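Major centromere autoantigen B (Homo sapiens, PDB 1UFI) binds centromeric DNA as a homodimer, its chains joined through a small helical dimerization domain. Local coordinates at the interface of chains A and B. Numbering follows the deposited sequence. Chains: chain A/B, Major centromere autoantigen B.

Contact 1: the interface of chains A and B. Residues chain A 18, 21-22, 25; chain B 5-7, 15.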
ATOM      1  N   MET A  18      -7.687   1.046   3.652  1.00 16.20           N
ATOM      2  CA  MET A  18      -7.914  -0.199   4.353  1.00 16.31           C
ATOM      3  C   MET A  18      -6.555  -0.860   4.672  1.00 16.01           C
ATOM      4  O   MET A  18      -6.397  -1.433   5.739  1.00 17.67           O
ATOM      5  CB  MET A  18      -8.813  -1.135   3.500  1.00 17.49           C
ATOM      6  CG  MET A  18     -10.239  -0.612   3.365  1.00 18.04           C
ATOM      7  SD  MET A  18     -11.107  -0.560   4.969  1.00 21.84           S
ATOM      8  CE  MET A  18     -11.178   0.599   5.183  1.00 18.24           C
ATOM      9  N   ARG A  21      -5.411   0.950   7.656  1.00 18.94           N
ATOM     10  CA  ARG A  21      -6.243   0.571   8.812  1.00 22.15           C
ATOM     11  C   ARG A  21      -5.725  -0.725   9.393  1.00 20.37           C
ATOM     12  O   ARG A  21      -5.662  -0.899  10.639  1.00 21.36           O
ATOM     13  CB  ARG A  21      -7.710   0.436   8.399  1.00 22.67           C
ATOM     14  CG  ARG A  21      -8.509  -0.421   9.368  1.00 31.39           C
ATOM     15  CD  ARG A  21      -9.986  -0.164   9.319  1.00 41.58           C
ATOM     16  NE  ARG A  21     -10.252   1.134   8.739  1.00 45.78           N
ATOM     17  CZ  ARG A  21     -11.453   1.663   8.572  1.00 46.04           C
ATOM     18  NH1 ARG A  21     -11.686   2.953   8.785  1.00 47.39           N
ATOM     19  NH2 ARG A  21     -12.436   0.878   8.198  1.00 46.16           N
ATOM     20  N   TYR A  22      -5.339  -1.631   8.505  1.00 19.41           N
ATOM     21  CA  TYR A  22      -4.777  -2.910   8.910  1.00 18.32           C
ATOM     22  C   TYR A  22      -3.435  -2.759   9.644  1.00 19.26           C
ATOM     23  O   TYR A  22      -3.246  -3.223  10.805  1.00 20.16           O
ATOM     24  CB  TYR A  22      -4.683  -3.901   7.720  1.00 17.27           C
ATOM     25  CG  TYR A  22      -4.020  -5.201   8.076  1.00 17.76           C
ATOM     26  CD1 TYR A  22      -4.757  -6.208   8.721  1.00 21.58           C
ATOM     27  CD2 TYR A  22      -2.667  -5.421   7.817  1.00 17.29           C
ATOM     28  CE1 TYR A  22      -4.157  -7.360   9.064  1.00 20.57           C
ATOM     29  CE2 TYR A  22      -2.063  -6.636   8.134  1.00 16.50           C
ATOM     30  CZ  TYR A  22      -2.849  -7.565   8.815  1.00 19.31           C
ATOM     31  OH  TYR A  22      -2.275  -8.746   9.182  1.00 22.52           O
ATOM     32  N   SER A  25      -3.331  -1.130  13.004  1.00 22.76           N
ATOM     33  CA  SER A  25      -4.111  -1.848  14.044  1.00 23.59           C
ATOM     34  C   SER A  25      -3.121  -2.592  14.961  1.00 24.30           C
ATOM     35  O   SER A  25      -3.521  -3.141  16.046  1.00 23.39           O
ATOM     36  CB  SER A  25      -5.115  -2.830  13.426  1.00 24.42           C
ATOM     37  OG  SER A  25      -4.505  -4.051  13.023  1.00 22.84           O
TER
ATOM     38  N   PRO B   5     -13.474  -1.055  11.438  1.00 36.81           N
ATOM     39  CA  PRO B   5     -13.416  -2.518  11.285  1.00 35.85           C
ATOM     40  C   PRO B   5     -12.175  -2.958  10.489  1.00 34.53           C
ATOM     41  O   PRO B   5     -12.016  -2.648   9.298  1.00 34.40           O
ATOM     42  CB  PRO B   5     -14.723  -2.860  10.543  1.00 35.92           C
ATOM     43  CG  PRO B   5     -15.339  -1.531  10.194  1.00 37.56           C
ATOM     44  CD  PRO B   5     -14.839  -0.551  11.242  1.00 36.83           C
ATOM     45  N   VAL B   6     -11.302  -3.671  11.186  1.00 31.81           N
ATOM     46  CA  VAL B   6      -9.976  -3.994  10.668  1.00 30.05           C
ATOM     47  C   VAL B   6     -10.075  -5.163   9.674  1.00 28.23           C
ATOM     48  O   VAL B   6     -10.626  -6.232  10.025  1.00 28.27           O
ATOM     49  CB  VAL B   6      -8.980  -4.332  11.822  1.00 29.17           C
ATOM     50  CG1 VAL B   6      -7.625  -4.696  11.276  1.00 26.35           C
ATOM     51  CG2 VAL B   6      -8.851  -3.147  12.825  1.00 29.85           C
ATOM     52  N   PRO B   7      -9.521  -5.002   8.475  1.00 26.02           N
ATOM     53  CA  PRO B   7      -9.457  -6.111   7.534  1.00 25.75           C
ATOM     54  C   PRO B   7      -8.715  -7.308   8.154  1.00 25.06           C
ATOM     55  O   PRO B   7      -7.880  -7.135   9.052  1.00 24.07           O
ATOM     56  CB  PRO B   7      -8.614  -5.552   6.372  1.00 26.06           C
ATOM     57  CG  PRO B   7      -8.737  -4.066   6.457  1.00 24.47           C
ATOM     58  CD  PRO B   7      -8.900  -3.766   7.928  1.00 25.45           C
ATOM     59  N   TYR B  15      -6.267  -5.852  -0.892  1.00 16.66           N
ATOM     60  CA  TYR B  15      -6.337  -4.383  -1.098  1.00 17.03           C
ATOM     61  C   TYR B  15      -4.962  -3.902  -1.539  1.00 15.97           C
ATOM     62  O   TYR B  15      -4.849  -3.111  -2.489  1.00 16.51           O
ATOM     63  CB  TYR B  15      -6.674  -3.715   0.221  1.00 16.65           C
ATOM     64  CG  TYR B  15      -8.102  -3.888   0.709  1.00 16.12           C
ATOM     65  CD1 TYR B  15      -8.373  -4.201   2.041  1.00 19.66           C
ATOM     66  CD2 TYR B  15      -9.195  -3.678  -0.169  1.00 20.05           C
ATOM     67  CE1 TYR B  15      -9.688  -4.304   2.496  1.00 19.56           C
ATOM     68  CE2 TYR B  15     -10.462  -3.780   0.274  1.00 22.73           C
ATOM     69  CZ  TYR B  15     -10.704  -4.117   1.599  1.00 20.88           C
ATOM     70  OH  TYR B  15     -11.967  -4.206   2.035  1.00 23.28           O
TER
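A:Met18 lays its beta carbon over one face of the B:Tyr15 ring, a CH-pi contact in which CB lies 3.7 Å from the ring centroid. The methylene sits 3.3 Å above the ring plane and is offset toward the rim, above the bond between CD1 and CE1. Having CG of A:Met18 anti to its carbonyl carbon (chi1 -68°) places CG over the CE1 and CZ side of the ring, 3.8 Å from B:Tyr15 CE1, before the chain bends away. Both residues belong to the N-terminal helices of their chains.

The remaining contacts are van der Waals ones between the end of helix 9-23 of chain A, with the loop that follows it, and the extended segment B:Pro5 to B:Pro7, which precedes helix 9-24 of chain B. The aliphatic part of A:Arg21 does the touching: its CG meets CD of the B:Pro7 ring at 3.7 Å, the two side chains crossing at about a right angle, and its CD lies against the carbonyl oxygen of B:Pro5. Its guanidinium makes no hydrogen bond or salt bridge to this segment. CD1 of the A:Tyr22 ring comes within 3.3 Å of the carbonyl oxygen O of B:Pro7. B:Val6 points both methyls at A:Ser25, CG1 and CG2 each standing 3.8 Å from the serine CB.

A hydrogen bond within chain A fixes the A:Ser25 hydroxyl. The group (chi1 80°) turns back to the helix end, and its OG donates to a lone pair of the A:Tyr22 carbonyl oxygen O, in the carbonyl plane, at 2.7 Å and a C=O...donor angle of 143°.

Contact 2: the interface of chains A and B. Residues chain A 16, 19, 22-23, 39; chain B 12, 15-16, 39, 43.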
ATOM      1  N   PHE A  16      -6.139   1.524  -0.311  1.00 17.14           N
ATOM      2  CA  PHE A  16      -5.016   1.967   0.490  1.00 14.73           C
ATOM      3  C   PHE A  16      -5.369   2.392   1.926  1.00 15.61           C
ATOM      4  O   PHE A  16      -4.625   2.095   2.897  1.00 17.15           O
ATOM      5  CB  PHE A  16      -4.265   3.137  -0.221  1.00 13.93           C
ATOM      6  CG  PHE A  16      -2.978   3.456   0.481  1.00 18.37           C
ATOM      7  CD1 PHE A  16      -2.886   4.472   1.406  1.00 19.00           C
ATOM      8  CD2 PHE A  16      -1.888   2.590   0.275  1.00 18.75           C
ATOM      9  CE1 PHE A  16      -1.667   4.657   2.123  1.00 18.26           C
ATOM     10  CE2 PHE A  16      -0.668   2.806   0.933  1.00 22.64           C
ATOM     11  CZ  PHE A  16      -0.592   3.823   1.890  1.00 21.69           C
ATOM     12  N   VAL A  19      -5.593  -0.811   3.754  1.00 15.25           N
ATOM     13  CA  VAL A  19      -4.211  -1.256   4.068  1.00 16.65           C
ATOM     14  C   VAL A  19      -3.660  -0.485   5.302  1.00 16.39           C
ATOM     15  O   VAL A  19      -3.035  -1.108   6.190  1.00 18.01           O
ATOM     16  CB  VAL A  19      -3.223  -1.073   2.848  1.00 14.84           C
ATOM     17  CG1 VAL A  19      -1.777  -1.401   3.280  1.00 17.16           C
ATOM     18  CG2 VAL A  19      -3.665  -1.863   1.622  1.00 15.50           C
ATOM     19  N   TYR A  22      -5.339  -1.631   8.505  1.00 19.41           N
ATOM     20  CA  TYR A  22      -4.777  -2.910   8.910  1.00 18.32           C
ATOM     21  C   TYR A  22      -3.435  -2.759   9.644  1.00 19.26           C
ATOM     22  O   TYR A  22      -3.246  -3.223  10.805  1.00 20.16           O
ATOM     23  CB  TYR A  22      -4.683  -3.901   7.720  1.00 17.27           C
ATOM     24  CG  TYR A  22      -4.020  -5.201   8.076  1.00 17.76           C
ATOM     25  CD1 TYR A  22      -4.757  -6.208   8.721  1.00 21.58           C
ATOM     26  CD2 TYR A  22      -2.667  -5.421   7.817  1.00 17.29           C
ATOM     27  CE1 TYR A  22      -4.157  -7.360   9.064  1.00 20.57           C
ATOM     28  CE2 TYR A  22      -2.063  -6.636   8.134  1.00 16.50           C
ATOM     29  CZ  TYR A  22      -2.849  -7.565   8.815  1.00 19.31           C
ATOM     30  OH  TYR A  22      -2.275  -8.746   9.182  1.00 22.52           O
ATOM     31  N   LEU A  23      -2.524  -2.073   9.013  1.00 19.55           N
ATOM     32  CA  LEU A  23      -1.187  -1.892   9.531  1.00 19.65           C
ATOM     33  C   LEU A  23      -1.171  -1.147  10.842  1.00 19.95           C
ATOM     34  O   LEU A  23      -0.482  -1.581  11.774  1.00 19.56           O
ATOM     35  CB  LEU A  23      -0.396  -1.096   8.482  1.00 21.18           C
ATOM     36  CG  LEU A  23       0.914  -1.681   8.020  1.00 25.50           C
ATOM     37  CD1 LEU A  23       1.201  -3.168   8.402  1.00 23.76           C
ATOM     38  CD2 LEU A  23       1.124  -1.304   6.520  1.00 23.86           C
ATOM     39  N   LEU A  39       4.250   5.784   0.442  1.00 15.84           N
ATOM     40  CA  LEU A  39       3.443   5.158  -0.640  1.00 15.98           C
ATOM     41  C   LEU A  39       2.170   5.955  -0.966  1.00 15.95           C
ATOM     42  O   LEU A  39       1.802   6.097  -2.131  1.00 17.40           O
ATOM     43  CB  LEU A  39       3.190   3.667  -0.325  1.00 14.85           C
ATOM     44  CG  LEU A  39       2.687   2.966  -1.581  1.00 18.07           C
ATOM     45  CD1 LEU A  39       3.714   3.009  -2.656  1.00 18.69           C
ATOM     46  CD2 LEU A  39       2.331   1.504  -1.141  1.00 18.88           C
TER
ATOM     47  N   ALA B  12      -6.307  -7.461   3.675  1.00 20.04           N
ATOM     48  CA  ALA B  12      -5.180  -6.513   3.571  1.00 18.11           C
ATOM     49  C   ALA B  12      -4.307  -6.757   2.334  1.00 19.52           C
ATOM     50  O   ALA B  12      -3.946  -5.831   1.630  1.00 17.32           O
ATOM     51  CB  ALA B  12      -4.293  -6.556   4.861  1.00 17.20           C
ATOM     52  N   TYR B  15      -6.267  -5.852  -0.892  1.00 16.66           N
ATOM     53  CA  TYR B  15      -6.337  -4.383  -1.098  1.00 17.03           C
ATOM     54  C   TYR B  15      -4.962  -3.902  -1.539  1.00 15.97           C
ATOM     55  O   TYR B  15      -4.849  -3.111  -2.489  1.00 16.51           O
ATOM     56  CB  TYR B  15      -6.674  -3.715   0.221  1.00 16.65           C
ATOM     57  CG  TYR B  15      -8.102  -3.888   0.709  1.00 16.12           C
ATOM     58  CD1 TYR B  15      -8.373  -4.201   2.041  1.00 19.66           C
ATOM     59  CD2 TYR B  15      -9.195  -3.678  -0.169  1.00 20.05           C
ATOM     60  CE1 TYR B  15      -9.688  -4.304   2.496  1.00 19.56           C
ATOM     61  CE2 TYR B  15     -10.462  -3.780   0.274  1.00 22.73           C
ATOM     62  CZ  TYR B  15     -10.704  -4.117   1.599  1.00 20.88           C
ATOM     63  OH  TYR B  15     -11.967  -4.206   2.035  1.00 23.28           O
ATOM     64  N   PHE B  16      -3.898  -4.391  -0.881  1.00 15.76           N
ATOM     65  CA  PHE B  16      -2.538  -4.019  -1.297  1.00 16.56           C
ATOM     66  C   PHE B  16      -2.238  -4.450  -2.739  1.00 16.17           C
ATOM     67  O   PHE B  16      -1.654  -3.682  -3.468  1.00 17.23           O
ATOM     68  CB  PHE B  16      -1.461  -4.562  -0.353  1.00 17.25           C
ATOM     69  CG  PHE B  16      -0.079  -4.087  -0.739  1.00 16.44           C
ATOM     70  CD1 PHE B  16       0.347  -2.806  -0.382  1.00 20.89           C
ATOM     71  CD2 PHE B  16       0.737  -4.886  -1.533  1.00 22.70           C
ATOM     72  CE1 PHE B  16       1.650  -2.332  -0.846  1.00 18.63           C
ATOM     73  CE2 PHE B  16       1.985  -4.465  -1.933  1.00 22.26           C
ATOM     74  CZ  PHE B  16       2.426  -3.168  -1.582  1.00 21.99           C
ATOM     75  N   LEU B  39       6.551  -1.484   1.784  1.00 22.42           N
ATOM     76  CA  LEU B  39       5.263  -1.723   2.441  1.00 22.19           C
ATOM     77  C   LEU B  39       4.800  -3.182   2.299  1.00 22.96           C
ATOM     78  O   LEU B  39       4.172  -3.710   3.227  1.00 22.03           O
ATOM     79  CB  LEU B  39       4.169  -0.676   1.989  1.00 19.94           C
ATOM     80  CG  LEU B  39       3.013  -0.391   2.951  1.00 23.28           C
ATOM     81  CD1 LEU B  39       3.443   0.263   4.281  1.00 20.02           C
ATOM     82  CD2 LEU B  39       1.959   0.478   2.308  1.00 22.95           C
ATOM     83  N   LEU B  43       3.773  -5.452   5.488  1.00 20.95           N
ATOM     84  CA  LEU B  43       2.508  -6.166   5.685  1.00 20.94           C
ATOM     85  C   LEU B  43       2.697  -7.615   6.125  1.00 21.89           C
ATOM     86  O   LEU B  43       1.929  -8.094   6.912  1.00 21.27           O
ATOM     87  CB  LEU B  43       1.604  -6.126   4.443  1.00 22.27           C
ATOM     88  CG  LEU B  43       0.915  -4.760   4.310  1.00 20.40           C
ATOM     89  CD1 LEU B  43       0.609  -4.566   2.797  1.00 23.27           C
ATOM     90  CD2 LEU B  43      -0.356  -4.693   5.073  1.00 17.35           C
TER
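B:Ala12 presses its methyl onto one face of the A:Tyr22 ring, with CB 3.7 Å from the ring centroid in a CH-pi contact. The methyl stands over the CG and CD2 side of the ring rather than its middle. A:Tyr22 has CG anti to the backbone N (chi1 176°), which carries the ring out from helix 9-23 and across B:Ala12 on helix 9-24. Its CD2 also meets a methyl from helix 30-49 of chain B, CD2 of B:Leu43, at 3.7 Å.

The other contacts are apolar too, and no nitrogen or oxygen of one chain is within bonding reach of the other. A:Val19 uses its two branches on different partners. CG2, beside its own backbone N, packs on the helix backbone of chain B, 3.8 Å from CA of B:Phe16, and also touches CB of B:Tyr15. CG1, anti to the backbone N (chi1 174°), faces the B:Leu43 methyls instead, at 4.0 Å from CD1. A:Leu23 brings its CD2 to B:Leu39 CD1 at 3.6 Å, and the same methyl reaches B:Leu43 CD2.

Toward the two-fold axis the equivalent leucines cross obliquely and touch through their CD2 methyls, A:Leu39 CD2 lying 3.6 Å from B:Leu39 CD2. Each of these methyls also touches a phenylalanine of the opposite chain. CD2 of B:Leu39 touches CE2 of the A:Phe16 ring, while A:Leu39 crosses B:Phe16 at about a right angle, with CD2 3.9 Å from CE1.

Both helices of each chain thus contribute to a shared hydrophobic core. By burying leucine, valine and aromatic side chains against the partner, this core joins the two chains into the CENP-B dimer.

The C-alpha centres of contact 1 and contact 2 lie about 8 Å apart, and the two patches form a continuous surface. They share A:Tyr22 and B:Tyr15, each of which takes part in both. Helix 9-23 of chain A runs through the pair: contact 1 sets it against the N-terminal segment and helix 9-24 of chain B, contact 2 against helices 9-24 and 30-49, and contact 2 also brings in helix 30-49 of chain A. Two-fold symmetry repeats each patch with the chains exchanged, so the helices and the N-terminal segments both contribute to holding the dimer.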